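Local structure of putative amino acid binding protein (4C0R) at residues K189-F194 against L233-D238. The protein probably serves as the extracellular solute-binding protein that captures glutathione and delivers it to the cystine ABC importer TcyBC. Sequence-based numbering, arbitrary orientation.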
# COMPACT_ATOMS: atom_id res chain seq x y z
N LYS A 189 7.27 -8.89 9.02
CA LYS A 189 7.86 -7.69 8.41
C LYS A 189 6.83 -7.08 7.45
O LYS A 189 6.23 -7.78 6.61
CB LYS A 189 9.13 -8.03 7.64
CG LYS A 189 10.21 -8.57 8.56
CD LYS A 189 11.49 -8.86 7.84
CE LYS A 189 12.51 -9.46 8.82
NZ LYS A 189 13.82 -9.53 8.13
N PRO A 190 6.64 -5.76 7.54
CA PRO A 190 5.51 -5.10 6.86
C PRO A 190 5.87 -4.69 5.42
O PRO A 190 5.82 -3.52 5.07
CB PRO A 190 5.27 -3.86 7.73
CG PRO A 190 6.61 -3.57 8.28
CD PRO A 190 7.27 -4.87 8.52
N TYR A 191 6.22 -5.66 4.62
CA TYR A 191 6.70 -5.40 3.30
C TYR A 191 5.57 -5.11 2.33
O TYR A 191 4.43 -5.54 2.53
CB TYR A 191 7.54 -6.55 2.80
CG TYR A 191 8.90 -6.77 3.47
CD1 TYR A 191 9.52 -5.77 4.14
CD2 TYR A 191 9.56 -7.98 3.34
CE1 TYR A 191 10.80 -5.97 4.72
CE2 TYR A 191 10.82 -8.16 3.85
CZ TYR A 191 11.43 -7.14 4.52
OH TYR A 191 12.72 -7.33 5.06
N VAL A 192 5.90 -4.41 1.25
CA VAL A 192 4.94 -4.26 0.18
C VAL A 192 5.62 -4.69 -1.13
O VAL A 192 6.88 -4.79 -1.19
CB VAL A 192 4.38 -2.92 0.11
CG1 VAL A 192 3.46 -2.64 1.37
CG2 VAL A 192 5.49 -1.93 -0.06
N TYR A 193 4.82 -5.00 -2.14
CA TYR A 193 5.27 -5.80 -3.27
C TYR A 193 4.53 -5.45 -4.53
O TYR A 193 3.42 -4.91 -4.43
CB TYR A 193 4.83 -7.26 -3.03
CG TYR A 193 5.37 -7.91 -1.79
CD1 TYR A 193 4.76 -7.76 -0.54
CD2 TYR A 193 6.51 -8.67 -1.88
CE1 TYR A 193 5.29 -8.38 0.60
CE2 TYR A 193 7.06 -9.27 -0.75
CZ TYR A 193 6.44 -9.16 0.47
OH TYR A 193 7.00 -9.78 1.57
N PHE A 194 5.07 -5.83 -5.67
CA PHE A 194 4.28 -5.97 -6.89
C PHE A 194 3.62 -7.33 -6.86
O PHE A 194 4.20 -8.30 -6.36
CB PHE A 194 5.15 -5.92 -8.13
CG PHE A 194 5.79 -4.57 -8.35
CD1 PHE A 194 5.02 -3.47 -8.72
CD2 PHE A 194 7.16 -4.40 -8.20
CE1 PHE A 194 5.61 -2.24 -8.94
CE2 PHE A 194 7.75 -3.14 -8.44
CZ PHE A 194 6.98 -2.09 -8.81
N LEU A 233 13.81 0.53 2.51
CA LEU A 233 13.93 -0.71 1.76
C LEU A 233 13.80 -1.93 2.65
O LEU A 233 14.06 -1.90 3.87
CB LEU A 233 15.25 -0.79 1.01
CG LEU A 233 15.49 0.34 -0.00
CD1 LEU A 233 16.79 0.04 -0.73
CD2 LEU A 233 14.37 0.50 -0.98
N PRO A 234 13.42 -3.03 2.04
CA PRO A 234 13.43 -4.29 2.76
C PRO A 234 14.87 -4.68 3.17
O PRO A 234 15.86 -4.17 2.64
CB PRO A 234 12.89 -5.30 1.73
CG PRO A 234 12.23 -4.46 0.65
CD PRO A 234 13.09 -3.21 0.61
N ASP A 235 14.96 -5.63 4.08
CA ASP A 235 16.27 -6.15 4.46
C ASP A 235 16.93 -6.87 3.28
O ASP A 235 16.29 -7.56 2.52
CB ASP A 235 16.11 -7.14 5.63
CG ASP A 235 15.57 -6.52 6.88
OD1 ASP A 235 15.56 -5.28 7.03
OD2 ASP A 235 15.18 -7.32 7.78
N LYS A 236 18.26 -6.68 3.16
CA LYS A 236 19.06 -7.29 2.13
C LYS A 236 18.79 -8.79 1.94
O LYS A 236 18.60 -9.27 0.83
CB LYS A 236 20.56 -7.05 2.48
N LYS A 237 18.72 -9.55 3.03
CA LYS A 237 18.58 -10.98 2.88
C LYS A 237 17.21 -11.35 2.32
O LYS A 237 17.02 -12.44 1.76
CB LYS A 237 18.81 -11.68 4.20
CG LYS A 237 17.85 -11.29 5.27
CD LYS A 237 18.02 -12.20 6.46
CE LYS A 237 17.41 -11.60 7.68
NZ LYS A 237 17.92 -12.36 8.88
N ASP A 238 16.25 -10.44 2.42
CA ASP A 238 14.93 -10.74 1.90
C ASP A 238 14.82 -10.40 0.40
O ASP A 238 13.76 -10.56 -0.21
CB ASP A 238 13.88 -9.96 2.75
CG ASP A 238 13.83 -10.47 4.18
OD1 ASP A 238 14.00 -11.72 4.34
OD2 ASP A 238 13.67 -9.73 5.17
O HOH W 1 14.60 -12.03 9.51
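In this family 3 solute-binding protein the C-terminal tail, past helix 219-228, folds back onto the start of strand 191-196, and a tyrosine between a proline and a lysine carries the join. Pro-234 lays CB over one face of the Tyr-191 ring in a CH-pi contact, offset toward the rim, with CB 3.9 Å from the ring centroid. Against the opposite face lies CB of Lys-189, so the ring is sandwiched. Its hydroxyl sits in a relay of hydrogen bonds: the backbone N of Asp-235 donates to Tyr-191 OH over 3.0 Å at 159°, and that OH donates in turn to Asp-238 OD2 at 2.6 Å. Strand 191-196 is antiparallel to both 65-71 and 81-96 in the mixed sheet of its lobe, and Pro-85 of 81-96 touches both Tyr-191 and Pro-234. The chain of Lys-189, extended beyond CG, runs out along the ring to meet two carboxylates. Lys-189 NZ forms salt bridges with Asp-235 OD2 at 2.6 Å, on the anti lone pair, and with Asp-238 OD2 at 3.0 Å, on the syn lone pair. Asp-238 OD2 thus accepts from two donors, the tyrosine taking its anti side, with ring and carboxylate planes 67° apart. The backbone bond from Asp-238 N to Asp-235 O, 2.9 Å long, closes the turn that brings both acids to one ammonium, whose charge would be expected to favour their ionised forms. A water accepts from Lys-189 NZ at 3.0 Å and, weakly, from Lys-237 NZ, lying between two like charges.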